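Local coordinates for protein beta-agarase D (Zobellia galactanivorans, PDB 4ASM) that hydrolyses the beta-1,4-linkages of agarose at internal sites with retention of anomeric configuration, through this GH16 catalytic domain, at residues Q7-N12 / L352-R357; T77-N82 / A120-N125; N195-Q200 / F306-N311. All coordinates share one frame; numbering follows the deposited sequence.

Interaction 1: residues Q7-N12 / L352-R357; sequences QYDWDN and LVDWIR. With CA (calcium ion), chain B.
W10, carried by the N-terminal loop, presents a face of its indole to R357 and an edge to W355, both on strand 350-362. R357 covers that face with its CB over the six-membered ring, 3.8 Å from the centroid, and its CD reaches W10 CG at 3.6 Å. The two side chains run past each other in opposite directions, with the guanidinium turned 45° from the ring plane. Y8 CB, from the same loop, rests against the opposite face of the indole, offset toward the rim. W355 receives W10 in two ways. The edge of W10 points at the face of W355 in an offset edge-to-face pair, planes 69° apart, while W10 CB sits squarely over the W355 six-membered ring, 3.9 Å from its centroid. W10 CG sits between the backbone N and the carbonyl carbon (chi1 54°), while CB bears on the W355 ring. Beside the rings, D9 CB comes to 3.4 Å from W355 CD1, and the D9 carboxylate continues to the calcium ion, which OD2 binds at 2.3 Å. D354 grips the same ion twice, through OD1 at 2.4 Å and through its backbone O; the shared metal accounts for D9 OD2 and D354 OD1 lying only 3.2 Å apart. A water, D34, N36 and G89 complete the site. Residues outside the two segments secure the polar ends on the strand: D354 OD2 forms a salt bridge with R138, and R357 NH2 one with E136, while the guanidinium also donates to V13 O and P14 O, just after 7-12. D354 and W355 both face R138 in a classic beta bulge. The N-terminal loop is thus fastened to a long strand of the GH16 beta-sandwich by tryptophan packing beside a calcium site.

Interaction 2: residues T77-N82 / A120-N125; sequences TKWMQN and AGCITN
A short parallel beta bridge joins W79, at the end of strand 77-79, to A120, just where strand 112-125 is interrupted. Two backbone hydrogen bonds frame it: A120 N gives to K78 O at 3.1 Å, and M80 N gives to A120 O at 2.8 Å. A120 O also receives a CA-H...O contact from W79 CA and lies in the plane of the indole, at its edge, 3.4 Å from W79 CD1. C122 takes one face of that indole. Its CB stands over the five-membered ring, 3.7 Å from the centroid and 10° off the normal. With SG anti to the backbone N (chi1 -174°), the sulfur comes over the six-membered ring at 4.0 Å from its centroid, a sulfur-aromatic contact. A120 CB approaches W79 CD1 more loosely, at 4.1 Å. The buried indole N-H is satisfied by V325 O of strand 320-326, which, with C122 over one face, helps fix the rotation of the ring, and Y60 meets the same indole with its ring. Directly after the bridge come M80, Q81 and N82, assigned to substrate binding by similarity. The arrangement is a parallel strand pairing beside the probable agarose-binding cleft of the GH16 fold, in a sandwich whose strand pairs are otherwise antiparallel.

Interaction 3: residues N195-Q200 / F306-N311; sequences NFKDYQ and FNYLNN
The Y308 ring carries K197 CB over one face, 3.7 Å from the centroid in a CH-pi contact, and has the backbone of D198 and Y199 at its edge, near the ring plane; the Y199 ring has a water at its own edge, in plane. K197 CD follows CB onto the Y308 ring, 3.5 Å from Y308 CE1, and the two side chains cross at about a right angle. At the edge Y308 CE2 meets both Y199 N and Y199 CB at 3.6 Å. Y199, with CG anti to the backbone N (chi1 177°), turns its own ring toward F306, where CD1 touches F306 CE2 at 3.9 Å; the planes are 87° apart and the pair is oblique. The water at Y199 donates to D198 O and to Y308 OH, each at 2.8 Å. An alanine in place of Y308 would probably open a gap beside K197 and Y199 CB and leave this bridging water without one of its two acceptors. D304 holds the backbone N-H groups of Y308 and L309 from outside the contact. With no direct hydrogen bond between 195-200 and 306-311, the contact rests on shape and dispersion, and the water gives the polar link found between the two segments.

Overall arrangement
Interactions 1 and 2 lie close, with nearest atoms about 5 Å apart and centres 22 Å apart, and strand 90-96 pairs with both 350-362 and 112-125. G89 probably links the two: it binds the calcium ion of interaction 1 and, by similarity, belongs to the substrate-binding run that begins with M80 in interaction 2. Interaction 3 stands across the domain, its centre 35 Å from that of interaction 1 and 26 Å from that of interaction 2. The probable nucleophile E160 is near both interactions 2 and 3, its side chain about 10 Å from that of W79 and about 6 Å from that of D198. Interaction 1 joins segments near the two ends of the chain.

Interaction 1: residues Q7-N12 / L352-R357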
loop_
_atom_site.group_PDB
_atom_site.type_symbol
_atom_site.label_atom_id
_atom_site.label_comp_id
_atom_site.label_asym_id
_atom_site.label_seq_id
_atom_site.Cartn_x
_atom_site.Cartn_y
_atom_site.Cartn_z
ATOM N N GLN A 7 -23.940 -9.650 11.257
ATOM C CA GLN A 7 -23.408 -10.324 10.026
ATOM C C GLN A 7 -22.586 -9.356 9.182
ATOM O O GLN A 7 -22.879 -8.155 9.140
ATOM C CB GLN A 7 -24.540 -10.924 9.193
ATOM C CG GLN A 7 -25.166 -12.159 9.829
ATOM C CD GLN A 7 -26.070 -12.910 8.870
ATOM O OE1 GLN A 7 -25.773 -14.042 8.484
ATOM N NE2 GLN A 7 -27.168 -12.275 8.462
ATOM N N TYR A 8 -21.552 -9.888 8.531
ATOM C CA TYR A 8 -20.625 -9.073 7.741
ATOM C C TYR A 8 -20.339 -9.763 6.427
ATOM O O TYR A 8 -20.425 -10.994 6.344
ATOM C CB TYR A 8 -19.301 -8.908 8.469
ATOM C CG TYR A 8 -19.393 -8.289 9.838
ATOM C CD1 TYR A 8 -19.517 -6.919 9.990
ATOM C CD2 TYR A 8 -19.333 -9.082 10.981
ATOM C CE1 TYR A 8 -19.586 -6.349 11.249
ATOM C CE2 TYR A 8 -19.404 -8.519 12.251
ATOM C CZ TYR A 8 -19.524 -7.153 12.366
ATOM O OH TYR A 8 -19.615 -6.585 13.620
ATOM N N ASP A 9 -19.955 -8.974 5.420
ATOM C CA ASP A 9 -19.637 -9.513 4.092
ATOM C C ASP A 9 -18.593 -10.618 4.111
ATOM O O ASP A 9 -18.606 -11.495 3.227
ATOM C CB ASP A 9 -19.128 -8.405 3.165
ATOM C CG ASP A 9 -20.218 -7.452 2.716
ATOM O OD1 ASP A 9 -21.425 -7.758 2.880
ATOM O OD2 ASP A 9 -19.873 -6.391 2.154
ATOM N N TRP A 10 -17.686 -10.555 5.084
ATOM C CA TRP A 10 -16.545 -11.463 5.163
ATOM C C TRP A 10 -16.833 -12.675 6.032
ATOM O O TRP A 10 -15.936 -13.468 6.313
ATOM C CB TRP A 10 -15.309 -10.743 5.729
ATOM C CG TRP A 10 -15.568 -10.069 7.053
ATOM C CD1 TRP A 10 -15.721 -10.674 8.277
ATOM C CD2 TRP A 10 -15.734 -8.664 7.273
ATOM N NE1 TRP A 10 -15.948 -9.725 9.244
ATOM C CE2 TRP A 10 -15.976 -8.486 8.657
ATOM C CE3 TRP A 10 -15.673 -7.530 6.441
ATOM C CZ2 TRP A 10 -16.153 -7.221 9.228
ATOM C CZ3 TRP A 10 -15.878 -6.270 7.018
ATOM C CH2 TRP A 10 -16.120 -6.135 8.391
ATOM N N ASP A 11 -18.071 -12.822 6.510
ATOM C CA ASP A 11 -18.342 -13.886 7.470
ATOM C C ASP A 11 -17.913 -15.271 6.965
ATOM O O ASP A 11 -17.407 -16.070 7.740
ATOM C CB ASP A 11 -19.817 -13.908 7.851
ATOM C CG ASP A 11 -20.176 -12.861 8.892
ATOM O OD1 ASP A 11 -19.275 -12.256 9.511
ATOM O OD2 ASP A 11 -21.388 -12.651 9.086
ATOM N N ASN A 12 -18.114 -15.518 5.672
ATOM C CA ASN A 12 -17.831 -16.830 5.068
ATOM C C ASN A 12 -16.385 -17.013 4.600
ATOM O O ASN A 12 -16.033 -18.052 4.030
ATOM C CB ASN A 12 -18.787 -17.095 3.890
ATOM C CG ASN A 12 -20.260 -17.013 4.291
ATOM O OD1 ASN A 12 -20.628 -17.292 5.438
ATOM N ND2 ASN A 12 -21.104 -16.627 3.334
ATOM N N LEU A 352 -12.853 0.253 -6.131
ATOM C CA LEU A 352 -14.004 -0.249 -5.352
ATOM C C LEU A 352 -13.529 -1.179 -4.265
ATOM O O LEU A 352 -12.923 -2.213 -4.559
ATOM C CB LEU A 352 -14.981 -1.016 -6.260
ATOM C CG LEU A 352 -15.647 -0.231 -7.389
ATOM C CD1 LEU A 352 -16.587 -1.142 -8.152
ATOM C CD2 LEU A 352 -16.391 1.000 -6.888
ATOM N N VAL A 353 -13.793 -0.825 -3.005
ATOM C CA VAL A 353 -13.474 -1.715 -1.896
ATOM C C VAL A 353 -14.784 -2.248 -1.301
ATOM O O VAL A 353 -15.597 -1.515 -0.734
ATOM C CB VAL A 353 -12.605 -1.042 -0.806
ATOM C CG1 VAL A 353 -12.248 -2.042 0.294
ATOM C CG2 VAL A 353 -11.316 -0.421 -1.425
ATOM N N ASP A 354 -14.981 -3.546 -1.457
ATOM C CA ASP A 354 -16.172 -4.206 -0.939
ATOM C C ASP A 354 -16.170 -4.215 0.585
ATOM O O ASP A 354 -17.206 -3.975 1.223
ATOM C CB ASP A 354 -16.189 -5.623 -1.511
ATOM C CG ASP A 354 -17.448 -6.418 -1.165
ATOM O OD1 ASP A 354 -18.459 -5.847 -0.681
ATOM O OD2 ASP A 354 -17.417 -7.637 -1.400
ATOM N N TRP A 355 -15.005 -4.485 1.165
ATOM C CA TRP A 355 -14.865 -4.527 2.611
ATOM C C TRP A 355 -13.408 -4.485 3.022
ATOM O O TRP A 355 -12.519 -4.834 2.248
ATOM C CB TRP A 355 -15.546 -5.758 3.210
ATOM C CG TRP A 355 -15.219 -7.125 2.642
ATOM C CD1 TRP A 355 -16.036 -7.865 1.834
ATOM C CD2 TRP A 355 -14.072 -7.968 2.925
ATOM N NE1 TRP A 355 -15.465 -9.088 1.567
ATOM C CE2 TRP A 355 -14.264 -9.176 2.215
ATOM C CE3 TRP A 355 -12.890 -7.802 3.668
ATOM C CZ2 TRP A 355 -13.331 -10.227 2.244
ATOM C CZ3 TRP A 355 -11.959 -8.848 3.694
ATOM C CH2 TRP A 355 -12.195 -10.054 2.990
ATOM N N ILE A 356 -13.180 -4.039 4.252
ATOM C CA ILE A 356 -11.889 -4.129 4.900
ATOM C C ILE A 356 -12.121 -4.597 6.333
ATOM O O ILE A 356 -12.955 -4.036 7.059
ATOM C CB ILE A 356 -11.099 -2.788 4.805
ATOM C CG1 ILE A 356 -9.671 -2.939 5.355
ATOM C CG2 ILE A 356 -11.880 -1.633 5.457
ATOM C CD1 ILE A 356 -8.798 -1.745 5.043
ATOM N N ARG A 357 -11.398 -5.641 6.722
ATOM C CA ARG A 357 -11.559 -6.216 8.051
ATOM C C ARG A 357 -10.231 -6.200 8.791
ATOM O O ARG A 357 -9.155 -6.325 8.183
ATOM C CB ARG A 357 -12.120 -7.646 7.955
ATOM C CG ARG A 357 -11.220 -8.667 7.296
ATOM C CD ARG A 357 -11.987 -9.980 7.124
ATOM N NE ARG A 357 -11.219 -10.994 6.417
ATOM C CZ ARG A 357 -11.533 -12.285 6.417
ATOM N NH1 ARG A 357 -12.586 -12.720 7.118
ATOM N NH2 ARG A 357 -10.814 -13.129 5.695
HETATM CA CA CA B . -19.610 -4.489 0.866
HETATM O O HOH W 1 -21.276 -5.409 -0.639
#

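Interaction 2: residues T77-N82 / A120-N125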
loop_
_atom_site.group_PDB
_atom_site.type_symbol
_atom_site.label_atom_id
_atom_site.label_comp_id
_atom_site.label_asym_id
_atom_site.label_seq_id
_atom_site.Cartn_x
_atom_site.Cartn_y
_atom_site.Cartn_z
ATOM N N THR A 77 -0.630 14.509 -8.233
ATOM C CA THR A 77 -1.877 14.189 -7.519
ATOM C C THR A 77 -2.367 15.383 -6.704
ATOM O O THR A 77 -1.581 16.065 -6.053
ATOM C CB THR A 77 -1.656 13.050 -6.534
ATOM O OG1 THR A 77 -1.097 11.932 -7.231
ATOM C CG2 THR A 77 -2.975 12.609 -5.838
ATOM N N LYS A 78 -3.681 15.625 -6.762
ATOM C CA LYS A 78 -4.328 16.517 -5.785
ATOM C C LYS A 78 -5.484 15.766 -5.147
ATOM O O LYS A 78 -6.524 15.545 -5.777
ATOM C CB LYS A 78 -4.811 17.820 -6.407
ATOM C CG LYS A 78 -5.314 18.805 -5.309
ATOM C CD LYS A 78 -6.345 19.790 -5.819
ATOM C CE LYS A 78 -7.713 19.130 -6.026
ATOM N NZ LYS A 78 -8.790 20.155 -6.281
ATOM N N TRP A 79 -5.314 15.372 -3.890
ATOM C CA TRP A 79 -6.394 14.699 -3.200
ATOM C C TRP A 79 -7.568 15.646 -2.972
ATOM O O TRP A 79 -7.381 16.834 -2.662
ATOM C CB TRP A 79 -5.915 14.084 -1.895
ATOM C CG TRP A 79 -5.027 12.909 -2.088
ATOM C CD1 TRP A 79 -5.172 11.901 -3.003
ATOM C CD2 TRP A 79 -3.868 12.610 -1.332
ATOM N NE1 TRP A 79 -4.149 10.984 -2.864
ATOM C CE2 TRP A 79 -3.333 11.395 -1.841
ATOM C CE3 TRP A 79 -3.224 13.243 -0.260
ATOM C CZ2 TRP A 79 -2.179 10.817 -1.317
ATOM C CZ3 TRP A 79 -2.091 12.663 0.264
ATOM C CH2 TRP A 79 -1.580 11.459 -0.258
ATOM N N MET A 80 -8.768 15.117 -3.178
ATOM C CA MET A 80 -9.988 15.911 -3.156
ATOM C C MET A 80 -11.064 15.225 -2.323
ATOM O O MET A 80 -11.348 14.029 -2.489
ATOM C CB MET A 80 -10.499 16.152 -4.577
ATOM C CG MET A 80 -11.433 17.353 -4.651
ATOM S SD MET A 80 -11.882 17.715 -6.320
ATOM C CE MET A 80 -13.107 18.949 -6.013
ATOM N N GLN A 81 -11.678 15.992 -1.425
ATOM C CA GLN A 81 -12.668 15.444 -0.508
ATOM C C GLN A 81 -13.803 14.750 -1.244
ATOM O O GLN A 81 -14.272 13.695 -0.805
ATOM C CB GLN A 81 -13.230 16.535 0.410
ATOM C CG GLN A 81 -12.480 16.710 1.743
ATOM C CD GLN A 81 -11.016 17.114 1.564
ATOM O OE1 GLN A 81 -10.704 18.286 1.360
ATOM N NE2 GLN A 81 -10.114 16.126 1.618
ATOM N N ASN A 82 -14.260 15.341 -2.356
ATOM C CA ASN A 82 -15.479 14.825 -2.997
ATOM C C ASN A 82 -15.255 13.639 -3.940
ATOM O O ASN A 82 -16.183 13.227 -4.646
ATOM C CB ASN A 82 -16.296 15.939 -3.680
ATOM C CG ASN A 82 -15.677 16.414 -4.966
ATOM O OD1 ASN A 82 -14.581 15.983 -5.356
ATOM N ND2 ASN A 82 -16.373 17.312 -5.649
ATOM N N ALA A 120 -7.943 13.048 -6.952
ATOM C CA ALA A 120 -8.150 11.676 -6.459
ATOM C C ALA A 120 -8.611 11.657 -5.009
ATOM O O ALA A 120 -8.269 12.525 -4.243
ATOM C CB ALA A 120 -6.846 10.887 -6.589
ATOM N N GLY A 121 -9.312 10.615 -4.615
ATOM C CA GLY A 121 -9.751 10.535 -3.226
ATOM C C GLY A 121 -8.701 9.924 -2.298
ATOM O O GLY A 121 -7.807 9.186 -2.732
ATOM N N CYS A 122 -8.843 10.217 -1.011
ATOM C CA CYS A 122 -7.959 9.696 0.022
ATOM C C CYS A 122 -8.747 9.696 1.312
ATOM O O CYS A 122 -9.363 10.716 1.642
ATOM C CB CYS A 122 -6.726 10.597 0.167
ATOM S SG CYS A 122 -5.471 9.948 1.297
ATOM N N ILE A 123 -8.735 8.573 2.030
ATOM C CA ILE A 123 -9.430 8.493 3.309
ATOM C C ILE A 123 -8.525 7.931 4.378
ATOM O O ILE A 123 -7.575 7.197 4.081
ATOM C CB ILE A 123 -10.734 7.647 3.221
ATOM C CG1 ILE A 123 -10.413 6.162 3.052
ATOM C CG2 ILE A 123 -11.619 8.160 2.092
ATOM C CD1 ILE A 123 -11.676 5.283 3.045
ATOM N N THR A 124 -8.872 8.228 5.633
ATOM C CA THR A 124 -8.172 7.707 6.809
ATOM C C THR A 124 -9.198 7.095 7.777
ATOM O O THR A 124 -10.255 7.694 8.019
ATOM C CB THR A 124 -7.488 8.864 7.536
ATOM O OG1 THR A 124 -6.565 9.514 6.649
ATOM C CG2 THR A 124 -6.718 8.368 8.739
ATOM N N ASN A 125 -8.896 5.916 8.307
ATOM C CA ASN A 125 -9.720 5.251 9.318
ATOM C C ASN A 125 -9.518 5.893 10.682
ATOM O O ASN A 125 -8.401 6.315 11.026
ATOM C CB ASN A 125 -9.385 3.739 9.323
ATOM C CG ASN A 125 -10.444 2.881 9.987
ATOM O OD1 ASN A 125 -11.018 1.969 9.358
ATOM N ND2 ASN A 125 -10.681 3.123 11.238
#

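Interaction 3: residues N195-Q200 / F306-N311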
loop_
_atom_site.group_PDB
_atom_site.type_symbol
_atom_site.label_atom_id
_atom_site.label_comp_id
_atom_site.label_asym_id
_atom_site.label_seq_id
_atom_site.Cartn_x
_atom_site.Cartn_y
_atom_site.Cartn_z
ATOM N N ASN A 195 16.433 16.075 7.014
ATOM C CA ASN A 195 17.255 15.060 6.357
ATOM C C ASN A 195 16.394 13.982 5.705
ATOM O O ASN A 195 16.495 12.798 6.055
ATOM C CB ASN A 195 18.240 14.430 7.344
ATOM C CG ASN A 195 19.266 13.542 6.661
ATOM O OD1 ASN A 195 19.536 13.675 5.479
ATOM N ND2 ASN A 195 19.815 12.602 7.415
ATOM N N PHE A 196 15.542 14.398 4.773
ATOM C CA PHE A 196 14.537 13.491 4.211
ATOM C C PHE A 196 15.166 12.308 3.482
ATOM O O PHE A 196 15.986 12.482 2.564
ATOM C CB PHE A 196 13.581 14.216 3.262
ATOM C CG PHE A 196 12.533 13.302 2.680
ATOM C CD1 PHE A 196 11.471 12.872 3.461
ATOM C CD2 PHE A 196 12.658 12.821 1.381
ATOM C CE1 PHE A 196 10.507 12.017 2.939
ATOM C CE2 PHE A 196 11.695 11.952 0.851
ATOM C CZ PHE A 196 10.627 11.552 1.650
ATOM N N LYS A 197 14.748 11.111 3.896
ATOM C CA LYS A 197 15.141 9.859 3.239
ATOM C C LYS A 197 13.965 8.896 3.256
ATOM O O LYS A 197 13.188 8.875 4.207
ATOM C CB LYS A 197 16.332 9.215 3.946
ATOM C CG LYS A 197 17.565 10.093 3.958
ATOM C CD LYS A 197 18.783 9.360 4.442
ATOM C CE LYS A 197 19.981 10.296 4.501
ATOM N NZ LYS A 197 20.450 10.688 3.154
ATOM N N ASP A 198 13.872 8.091 2.198
ATOM C CA ASP A 198 12.761 7.158 2.018
ATOM C C ASP A 198 13.320 5.798 1.609
ATOM O O ASP A 198 14.050 5.699 0.632
ATOM C CB ASP A 198 11.848 7.728 0.927
ATOM C CG ASP A 198 10.641 6.844 0.617
ATOM O OD1 ASP A 198 10.418 5.834 1.303
ATOM O OD2 ASP A 198 9.910 7.180 -0.332
ATOM N N TYR A 199 13.010 4.770 2.392
ATOM C CA TYR A 199 13.308 3.386 2.008
ATOM C C TYR A 199 12.027 2.559 1.827
ATOM O O TYR A 199 11.123 2.632 2.642
ATOM C CB TYR A 199 14.175 2.696 3.059
ATOM C CG TYR A 199 14.398 1.253 2.687
ATOM C CD1 TYR A 199 15.326 0.924 1.706
ATOM C CD2 TYR A 199 13.645 0.234 3.270
ATOM C CE1 TYR A 199 15.524 -0.398 1.304
ATOM C CE2 TYR A 199 13.827 -1.108 2.886
ATOM C CZ TYR A 199 14.775 -1.404 1.900
ATOM O OH TYR A 199 14.993 -2.710 1.519
ATOM N N GLN A 200 11.997 1.769 0.757
ATOM C CA GLN A 200 10.966 0.765 0.511
ATOM C C GLN A 200 11.615 -0.455 -0.167
ATOM O O GLN A 200 12.686 -0.340 -0.779
ATOM C CB GLN A 200 9.879 1.328 -0.388
ATOM C CG GLN A 200 10.379 1.615 -1.806
ATOM C CD GLN A 200 9.341 2.307 -2.648
ATOM O OE1 GLN A 200 9.500 3.463 -3.066
ATOM N NE2 GLN A 200 8.248 1.633 -2.853
ATOM N N PHE A 306 19.196 1.067 6.370
ATOM C CA PHE A 306 20.031 2.272 6.556
ATOM C C PHE A 306 19.798 3.017 7.882
ATOM O O PHE A 306 20.282 4.137 8.047
ATOM C CB PHE A 306 19.894 3.187 5.343
ATOM C CG PHE A 306 20.025 2.463 4.042
ATOM C CD1 PHE A 306 21.148 1.681 3.786
ATOM C CD2 PHE A 306 19.025 2.522 3.084
ATOM C CE1 PHE A 306 21.278 0.970 2.581
ATOM C CE2 PHE A 306 19.149 1.817 1.870
ATOM C CZ PHE A 306 20.290 1.060 1.613
ATOM N N ASN A 307 19.071 2.387 8.799
ATOM C CA ASN A 307 18.897 2.894 10.162
ATOM C C ASN A 307 18.179 4.230 10.208
ATOM O O ASN A 307 18.465 5.084 11.068
ATOM C CB ASN A 307 20.254 2.989 10.875
ATOM C CG ASN A 307 20.111 3.091 12.371
ATOM O OD1 ASN A 307 19.204 2.509 12.961
ATOM N ND2 ASN A 307 21.007 3.852 13.007
ATOM N N TYR A 308 17.223 4.411 9.299
ATOM C CA TYR A 308 16.467 5.671 9.233
ATOM C C TYR A 308 15.683 5.928 10.525
ATOM O O TYR A 308 15.480 7.091 10.921
ATOM C CB TYR A 308 15.490 5.645 8.051
ATOM C CG TYR A 308 16.125 5.750 6.685
ATOM C CD1 TYR A 308 17.502 5.964 6.526
ATOM C CD2 TYR A 308 15.344 5.604 5.531
ATOM C CE1 TYR A 308 18.073 6.038 5.243
ATOM C CE2 TYR A 308 15.884 5.672 4.283
ATOM C CZ TYR A 308 17.257 5.890 4.120
ATOM O OH TYR A 308 17.739 5.946 2.839
ATOM N N LEU A 309 15.220 4.862 11.173
ATOM C CA LEU A 309 14.382 4.978 12.378
ATOM C C LEU A 309 15.207 5.138 13.652
ATOM O O LEU A 309 14.664 5.498 14.721
ATOM C CB LEU A 309 13.428 3.782 12.520
ATOM C CG LEU A 309 12.493 3.523 11.330
ATOM C CD1 LEU A 309 11.588 2.350 11.638
ATOM C CD2 LEU A 309 11.671 4.791 10.976
ATOM N N ASN A 310 16.501 4.834 13.539
ATOM C CA ASN A 310 17.405 4.798 14.695
ATOM C C ASN A 310 16.769 4.133 15.923
ATOM O O ASN A 310 16.841 4.665 17.043
ATOM C CB ASN A 310 17.899 6.212 15.040
ATOM C CG ASN A 310 19.126 6.184 15.928
ATOM O OD1 ASN A 310 19.922 5.249 15.873
ATOM N ND2 ASN A 310 19.282 7.213 16.755
ATOM N N ASN A 311 16.144 2.972 15.725
ATOM C CA ASN A 311 15.337 2.365 16.776
ATOM C C ASN A 311 15.505 0.856 16.899
ATOM O O ASN A 311 14.660 0.182 17.493
ATOM C CB ASN A 311 13.843 2.729 16.578
ATOM C CG ASN A 311 13.159 1.890 15.503
ATOM O OD1 ASN A 311 13.825 1.213 14.714
ATOM N ND2 ASN A 311 11.835 1.952 15.448
HETATM O O HOH W 2 16.606 4.483 0.679
#